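Local coordinates for protein Bd3459 (Bdellovibrio bacteriovorus, PDB 5CEC) that probably acts as a serine-type D-Ala-D-Ala peptidase of the S13 family during predation and forms a complex with the immunity protein Bd3460, at residues Tyr40-Cys45 with Asp64-Ala69; Gly291-Ser296 with Pro300-Ala305. The protein carries 1 engineered substitution. One frame throughout, in Å; residues are numbered along the deposited sequence.

Contact 1: residues Tyr40-Cys45 with Asp64-Ala69; sequences YLNSMC and DKFPLA
Asn42 ND2 donates to a water whose oxygen lies 3.0 Å away, and the same water donates to Pro67 O, so the side-chain amide is tied to the backbone of Asp64-Ala69 although no direct hydrogen bond joins the two segments. The rest of the Asn42 side chain lies flat on the Phe66 ring. Its CB stands over the middle of one face, 3.4 Å from the ring centroid and almost on the ring normal, a CH-pi contact. The amide continues outward above one side of the ring, with Asn42 CG 3.4 Å from Phe66 CD1 and Asn42 OD1 3.6 Å from Phe66 CE1. Amide and ring planes are only 5° apart, an offset stack. Asn42 CG sits anti to the carbonyl carbon (chi1 -78°), which places it over the CD1-CE1 side; chi2, at -28°, then turns ND2 to the water.

Asn42 belongs to a classic beta bulge: it and Ser43 both face Leu383 of strand 376-385, and the chain turns a corner here. Strand 40-48 lies in the large antiparallel sheet, whereas Phe66 lies on strand 65-67 of a small three-stranded sheet, paired through its backbone with Ala305; the stack therefore bridges two sheets of the peptidase domain, whose family belongs to the beta-lactamase clan. Just past Ala69 the chain leads into helix 72-84, across whose start a probable SxxK motif lies.

Ser43 adds a lighter touch, its CB 4.1 Å from Phe66 CE2 and oblique to the ring. Its hydroxyl is bonded to Asp59 OD1, while the other carboxylate oxygen of Asp59 takes Met44 N. Two residues on, Cys45 is joined by a disulfide to Cys307 of helix 307-322.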
ATOM      1  N   TYR A  40       2.046  -9.762  19.948  1.00 17.04           N
ATOM      2  CA  TYR A  40       0.851 -10.466  20.426  1.00 17.65           C
ATOM      3  C   TYR A  40      -0.371  -9.779  19.897  1.00 16.46           C
ATOM      4  O   TYR A  40      -0.300  -8.654  19.429  1.00 17.17           O
ATOM      5  CB  TYR A  40       0.768 -10.598  21.947  1.00 18.27           C
ATOM      6  CG  TYR A  40       1.058  -9.352  22.693  1.00 18.70           C
ATOM      7  CD1 TYR A  40       0.088  -8.320  22.846  1.00 20.28           C
ATOM      8  CD2 TYR A  40       2.294  -9.178  23.268  1.00 21.99           C
ATOM      9  CE1 TYR A  40       0.414  -7.155  23.568  1.00 21.92           C
ATOM     10  CE2 TYR A  40       2.597  -8.040  23.958  1.00 22.80           C
ATOM     11  CZ  TYR A  40       1.679  -7.034  24.102  1.00 23.48           C
ATOM     12  OH  TYR A  40       2.052  -5.905  24.787  1.00 28.24           O
ATOM     13  N   LEU A  41      -1.492 -10.485  19.955  1.00 17.75           N
ATOM     14  CA  LEU A  41      -2.763  -9.968  19.497  1.00 16.94           C
ATOM     15  C   LEU A  41      -3.300  -8.899  20.439  1.00 16.48           C
ATOM     16  O   LEU A  41      -3.324  -9.081  21.641  1.00 18.76           O
ATOM     17  CB  LEU A  41      -3.760 -11.106  19.384  1.00 19.57           C
ATOM     18  CG  LEU A  41      -5.129 -10.745  18.818  1.00 19.64           C
ATOM     19  CD1 LEU A  41      -5.087 -10.255  17.368  1.00 19.65           C
ATOM     20  CD2 LEU A  41      -6.038 -11.955  18.951  1.00 23.02           C
ATOM     21  N   ASN A  42      -3.738  -7.774  19.874  1.00 16.05           N
ATOM     22  CA  ASN A  42      -4.564  -6.815  20.616  1.00 17.19           C
ATOM     23  C   ASN A  42      -6.017  -7.263  20.527  1.00 17.16           C
ATOM     24  O   ASN A  42      -6.646  -7.518  21.541  1.00 19.85           O
ATOM     25  CB  ASN A  42      -4.398  -5.398  20.067  1.00 16.85           C
ATOM     26  CG  ASN A  42      -3.121  -4.738  20.514  1.00 17.30           C
ATOM     27  OD1 ASN A  42      -2.598  -5.061  21.580  1.00 19.09           O
ATOM     28  ND2 ASN A  42      -2.591  -3.810  19.685  1.00 16.63           N
ATOM     29  N   SER A  43      -6.546  -7.370  19.311  1.00 16.70           N
ATOM     30  CA  SER A  43      -7.898  -7.889  19.109  1.00 17.33           C
ATOM     31  C   SER A  43      -8.132  -8.367  17.698  1.00 16.76           C
ATOM     32  O   SER A  43      -7.602  -7.792  16.764  1.00 16.38           O
ATOM     33  CB  SER A  43      -8.947  -6.817  19.454  1.00 18.23           C
ATOM     34  OG  SER A  43     -10.263  -7.313  19.424  1.00 21.38           O
ATOM     35  N   MET A  44      -8.982  -9.392  17.564  1.00 16.33           N
ATOM     36  CA  MET A  44      -9.523  -9.821  16.279  1.00 16.72           C
ATOM     37  C   MET A  44     -11.008  -9.974  16.399  1.00 18.10           C
ATOM     38  O   MET A  44     -11.532 -10.509  17.384  1.00 19.95           O
ATOM     39  CB  MET A  44      -8.902 -11.151  15.814  1.00 17.34           C
ATOM     40  CG  MET A  44      -9.445 -11.654  14.493  1.00 17.76           C
ATOM     41  SD  MET A  44      -8.533 -13.078  13.880  1.00 20.56           S
ATOM     42  CE  MET A  44      -9.342 -13.336  12.307  1.00 21.00           C
ATOM     43  N   CYS A  45     -11.684  -9.555  15.353  1.00 17.82           N
ATOM     44  CA  CYS A  45     -13.136  -9.670  15.314  1.00 20.28           C
ATOM     45  C   CYS A  45     -13.576  -9.978  13.866  1.00 17.98           C
ATOM     46  O   CYS A  45     -12.824  -9.786  12.910  1.00 17.39           O
ATOM     47  CB  CYS A  45     -13.842  -8.401  15.949  1.00 26.32           C
ATOM     48  SG  CYS A  45     -13.314  -6.863  15.150  1.00 30.99           S
ATOM     49  N   ASP A  64     -12.021  -2.161  22.674  1.00 21.89           N
ATOM     50  CA  ASP A  64     -10.919  -1.329  23.181  1.00 22.38           C
ATOM     51  C   ASP A  64     -10.186  -0.663  22.014  1.00 19.81           C
ATOM     52  O   ASP A  64      -9.990  -1.291  20.945  1.00 19.41           O
ATOM     53  CB  ASP A  64      -9.917  -2.193  23.939  1.00 24.26           C
ATOM     54  CG  ASP A  64     -10.494  -2.811  25.188  1.00 27.70           C
ATOM     55  OD1 ASP A  64     -11.486  -2.284  25.695  1.00 32.84           O
ATOM     56  OD2 ASP A  64      -9.945  -3.811  25.650  1.00 33.93           O
ATOM     57  N   LYS A  65      -9.771   0.597  22.192  1.00 20.05           N
ATOM     58  CA  LYS A  65      -9.053   1.294  21.111  1.00 18.47           C
ATOM     59  C   LYS A  65      -7.605   0.818  21.003  1.00 19.28           C
ATOM     60  O   LYS A  65      -6.923   0.693  22.023  1.00 19.41           O
ATOM     61  CB  LYS A  65      -9.032   2.817  21.270  1.00 20.58           C
ATOM     62  CG  LYS A  65     -10.400   3.478  21.127  1.00 22.89           C
ATOM     63  CD  LYS A  65     -10.260   5.001  21.000  1.00 24.97           C
ATOM     64  CE  LYS A  65      -9.865   5.677  22.290  1.00 27.66           C
ATOM     65  NZ  LYS A  65      -9.530   7.121  22.124  1.00 27.04           N
ATOM     66  N   PHE A  66      -7.141   0.595  19.762  1.00 17.58           N
ATOM     67  CA  PHE A  66      -5.732   0.272  19.469  1.00 17.85           C
ATOM     68  C   PHE A  66      -5.265   1.065  18.259  1.00 17.21           C
ATOM     69  O   PHE A  66      -6.096   1.509  17.449  1.00 16.83           O
ATOM     70  CB  PHE A  66      -5.544  -1.213  19.193  1.00 17.63           C
ATOM     71  CG  PHE A  66      -5.885  -2.084  20.353  1.00 18.22           C
ATOM     72  CD1 PHE A  66      -5.056  -2.099  21.472  1.00 18.27           C
ATOM     73  CD2 PHE A  66      -7.068  -2.818  20.374  1.00 17.86           C
ATOM     74  CE1 PHE A  66      -5.352  -2.888  22.548  1.00 18.91           C
ATOM     75  CE2 PHE A  66      -7.364  -3.608  21.458  1.00 18.14           C
ATOM     76  CZ  PHE A  66      -6.521  -3.635  22.546  1.00 17.97           C
ATOM     77  N   PRO A  67      -3.943   1.229  18.105  1.00 16.40           N
ATOM     78  CA  PRO A  67      -3.434   1.875  16.895  1.00 16.50           C
ATOM     79  C   PRO A  67      -3.814   1.111  15.629  1.00 15.50           C
ATOM     80  O   PRO A  67      -3.714  -0.111  15.607  1.00 15.96           O
ATOM     81  CB  PRO A  67      -1.933   1.874  17.098  1.00 17.00           C
ATOM     82  CG  PRO A  67      -1.716   1.737  18.560  1.00 19.50           C
ATOM     83  CD  PRO A  67      -2.858   0.888  19.044  1.00 18.11           C
ATOM     84  N   LEU A  68      -4.278   1.847  14.634  1.00 15.42           N
ATOM     85  CA  LEU A  68      -4.745   1.248  13.387  1.00 14.94           C
ATOM     86  C   LEU A  68      -3.698   1.186  12.296  1.00 14.70           C
ATOM     87  O   LEU A  68      -3.808   0.382  11.359  1.00 15.17           O
ATOM     88  CB  LEU A  68      -5.916   2.062  12.854  1.00 14.59           C
ATOM     89  CG  LEU A  68      -7.138   2.223  13.762  1.00 16.05           C
ATOM     90  CD1 LEU A  68      -8.214   3.018  13.046  1.00 16.48           C
ATOM     91  CD2 LEU A  68      -7.665   0.846  14.151  1.00 16.44           C
ATOM     92  N   ALA A  69      -2.749   2.105  12.339  1.00 15.00           N
ATOM     93  CA  ALA A  69      -1.853   2.305  11.192  1.00 15.21           C
ATOM     94  C   ALA A  69      -2.692   2.524   9.927  1.00 14.42           C
ATOM     95  O   ALA A  69      -3.771   3.129  10.004  1.00 14.30           O
ATOM     96  CB  ALA A  69      -0.848   1.151  11.047  1.00 16.58           C
TER
HETATM   97  O   HOH W   1      -3.153  -2.772  16.963  1.00 17.17           O

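Contact 2: residues Gly291-Ser296 with Pro300-Ala305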
ATOM      1  N   GLY A 291      -3.173   7.331   8.993  1.00 16.23           N
ATOM      2  CA  GLY A 291      -2.793   6.430  10.075  1.00 16.89           C
ATOM      3  C   GLY A 291      -1.393   6.535  10.647  1.00 20.05           C
ATOM      4  O   GLY A 291      -1.068   5.877  11.645  1.00 20.98           O
ATOM      5  N   ASN A 292      -0.567   7.373  10.058  1.00 19.71           N
ATOM      6  CA  ASN A 292       0.821   7.379  10.516  1.00 21.35           C
ATOM      7  C   ASN A 292       0.962   8.325  11.725  1.00 20.69           C
ATOM      8  O   ASN A 292       0.012   8.963  12.176  1.00 22.53           O
ATOM      9  CB  ASN A 292       1.789   7.694   9.389  1.00 24.24           C
ATOM     10  CG  ASN A 292       1.647   9.091   8.895  1.00 26.61           C
ATOM     11  OD1 ASN A 292       0.752   9.801   9.315  1.00 29.22           O
ATOM     12  ND2 ASN A 292       2.567   9.526   8.063  1.00 31.03           N
ATOM     13  N   ASN A 293       2.139   8.350  12.291  1.00 20.16           N
ATOM     14  CA  ASN A 293       2.402   9.107  13.495  1.00 20.88           C
ATOM     15  C   ASN A 293       2.374  10.603  13.263  1.00 23.91           C
ATOM     16  O   ASN A 293       3.159  11.110  12.477  1.00 26.79           O
ATOM     17  CB  ASN A 293       3.753   8.695  14.032  1.00 22.60           C
ATOM     18  CG  ASN A 293       4.023   9.212  15.428  1.00 23.56           C
ATOM     19  OD1 ASN A 293       3.204   9.911  16.039  1.00 24.77           O
ATOM     20  ND2 ASN A 293       5.194   8.879  15.939  1.00 26.24           N
ATOM     21  N   GLU A 294       1.471  11.274  13.972  1.00 29.43           N
ATOM     22  CA  GLU A 294       1.269  12.719  13.894  1.00 36.00           C
ATOM     23  C   GLU A 294       2.161  13.439  14.944  1.00 37.84           C
ATOM     24  O   GLU A 294       2.308  14.649  14.891  1.00 45.09           O
ATOM     25  CB  GLU A 294      -0.243  12.999  14.077  1.00 39.43           C
ATOM     26  CG  GLU A 294      -0.777  14.349  13.613  1.00 42.45           C
ATOM     27  CD  GLU A 294      -0.843  14.563  12.097  1.00 44.36           C
ATOM     28  OE1 GLU A 294      -0.618  13.646  11.284  1.00 39.52           O
ATOM     29  OE2 GLU A 294      -1.138  15.708  11.695  1.00 52.09           O
ATOM     30  N   GLY A 295       2.781  12.689  15.865  1.00 35.40           N
ATOM     31  CA  GLY A 295       3.677  13.251  16.902  1.00 36.09           C
ATOM     32  C   GLY A 295       5.118  12.786  16.725  1.00 36.31           C
ATOM     33  O   GLY A 295       5.577  12.592  15.606  1.00 41.29           O
ATOM     34  N   SER A 296       5.827  12.585  17.831  1.00 36.76           N
ATOM     35  CA  SER A 296       7.224  12.188  17.779  1.00 39.79           C
ATOM     36  C   SER A 296       7.352  10.714  18.098  1.00 39.10           C
ATOM     37  O   SER A 296       6.372  10.037  18.438  1.00 34.44           O
ATOM     38  CB  SER A 296       8.011  12.974  18.808  1.00 43.60           C
ATOM     39  OG  SER A 296       7.615  12.561  20.096  1.00 44.23           O
ATOM     40  N   PRO A 300       4.174   9.794  20.612  1.00 38.61           N
ATOM     41  CA  PRO A 300       3.425   9.474  19.390  1.00 32.82           C
ATOM     42  C   PRO A 300       1.937   9.815  19.471  1.00 29.71           C
ATOM     43  O   PRO A 300       1.341   9.796  20.544  1.00 28.68           O
ATOM     44  CB  PRO A 300       3.616   7.972  19.244  1.00 37.71           C
ATOM     45  CG  PRO A 300       4.022   7.488  20.592  1.00 41.26           C
ATOM     46  CD  PRO A 300       4.749   8.597  21.243  1.00 44.25           C
ATOM     47  N   VAL A 301       1.356  10.115  18.323  1.00 25.81           N
ATOM     48  CA  VAL A 301      -0.065  10.328  18.208  1.00 28.77           C
ATOM     49  C   VAL A 301      -0.510   9.523  16.986  1.00 27.73           C
ATOM     50  O   VAL A 301      -0.140   9.875  15.850  1.00 28.55           O
ATOM     51  CB  VAL A 301      -0.396  11.830  18.053  1.00 31.14           C
ATOM     52  CG1 VAL A 301      -1.888  12.000  17.801  1.00 33.45           C
ATOM     53  CG2 VAL A 301       0.058  12.644  19.272  1.00 33.86           C
ATOM     54  N   TYR A 302      -1.246   8.424  17.217  1.00 23.65           N
ATOM     55  CA  TYR A 302      -1.717   7.535  16.140  1.00 24.11           C
ATOM     56  C   TYR A 302      -3.241   7.540  16.136  1.00 22.65           C
ATOM     57  O   TYR A 302      -3.878   7.576  17.204  1.00 25.83           O
ATOM     58  CB  TYR A 302      -1.237   6.092  16.350  1.00 26.76           C
ATOM     59  CG  TYR A 302       0.255   5.902  16.184  1.00 26.71           C
ATOM     60  CD1 TYR A 302       0.827   5.857  14.940  1.00 26.00           C
ATOM     61  CD2 TYR A 302       1.097   5.844  17.296  1.00 31.13           C
ATOM     62  CE1 TYR A 302       2.191   5.675  14.766  1.00 29.18           C
ATOM     63  CE2 TYR A 302       2.474   5.711  17.145  1.00 33.66           C
ATOM     64  CZ  TYR A 302       3.022   5.631  15.870  1.00 32.00           C
ATOM     65  OH  TYR A 302       4.391   5.506  15.720  1.00 36.55           O
ATOM     66  N   ASN A 303      -3.842   7.432  14.957  1.00 17.84           N
ATOM     67  CA  ASN A 303      -5.257   7.138  14.892  1.00 17.38           C
ATOM     68  C   ASN A 303      -5.492   5.813  15.626  1.00 17.07           C
ATOM     69  O   ASN A 303      -4.749   4.845  15.449  1.00 17.10           O
ATOM     70  CB  ASN A 303      -5.705   6.929  13.450  1.00 17.18           C
ATOM     71  CG  ASN A 303      -5.687   8.183  12.605  1.00 16.25           C
ATOM     72  OD1 ASN A 303      -5.574   9.303  13.080  1.00 17.83           O
ATOM     73  ND2 ASN A 303      -5.800   7.984  11.298  1.00 15.86           N
ATOM     74  N   GLU A 304      -6.544   5.781  16.440  1.00 18.22           N
ATOM     75  CA  GLU A 304      -6.932   4.566  17.144  1.00 17.64           C
ATOM     76  C   GLU A 304      -8.412   4.334  17.001  1.00 17.98           C
ATOM     77  O   GLU A 304      -9.190   5.282  16.902  1.00 18.94           O
ATOM     78  CB  GLU A 304      -6.573   4.628  18.632  1.00 19.69           C
ATOM     79  CG  GLU A 304      -5.087   4.827  18.914  1.00 21.05           C
ATOM     80  CD  GLU A 304      -4.716   4.492  20.339  1.00 27.64           C
ATOM     81  OE1 GLU A 304      -5.618   4.347  21.158  1.00 33.83           O
ATOM     82  OE2 GLU A 304      -3.524   4.459  20.662  1.00 34.78           O
ATOM     83  N   ALA A 305      -8.789   3.063  17.007  1.00 16.02           N
ATOM     84  CA  ALA A 305     -10.210   2.703  17.062  1.00 16.62           C
ATOM     85  C   ALA A 305     -10.352   1.290  17.555  1.00 16.97           C
ATOM     86  O   ALA A 305      -9.361   0.541  17.682  1.00 17.25           O
ATOM     87  CB  ALA A 305     -10.870   2.820  15.690  1.00 17.89           C
TER
HETATM   88  O   HOH W   2      -2.661   4.576  13.569  1.00 22.47           O
HETATM   89  O   HOH W   3      -2.630   8.570  12.594  1.00 21.25           O
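One face of the Tyr302 ring carries the side chain of Asn293, whose amide is stacked at 30° to the ring, and Gly291 O lies at the ring edge, in plane, 3.8 Å from Tyr302 CD1. The shortest side-chain approach is at the rim, Asn293 CB 3.5 Å from Tyr302 CE1; OD1 lies over the face, offset rimward. With CG trans to the backbone N (chi1 -169°), the Asn293 amide reaches back between the two arms of the loop. Its OD1 accepts from Val301 N at 2.9 Å and, from the opposite face, Gly295 N at 2.8 Å; the latter bond closes an Asx turn. Asn293 ND2 donates within its own plane to Ser296 O. Glu294 N gives a nearly straight bond (176°) to Val301 O, 2.8 Å away.

Toward strand 304-306 water takes over: one molecule donates to Gly291 O and Asn303 O, another accepts from Asn303 N and donates to Asn292 O. Asn303 OD1 is bonded to His287 N, and its ND2 to Asn288 O and Ser72 OG. With both amide ends engaged, the rotation of Asn293 is fixed, and the irregular loop is held by this side chain together with a backbone bond and two bridging waters.

In the fold
The two contacts meet in the three-stranded sheet, where strand 65-67 of contact 1 pairs with strand 304-306 of contact 2: Phe66 N lies 3.0 Å from Ala305 O and Leu68 N 3.1 Å from Asn303 O, both probable hydrogen bonds. Contact 1 is small and partly buried, joining this sheet to the antiparallel sheet that holds strand 40-48 largely by stacking; contact 2 buries more area but lies at the surface, folding one loop on itself with direct backbone and amide bonds. The asparagine is parallel and centred on its ring in contact 1, tilted and at the rim in contact 2. Both also approach helix 72-84, through Ala69 and Asn303, which each bond to Ser72 OG.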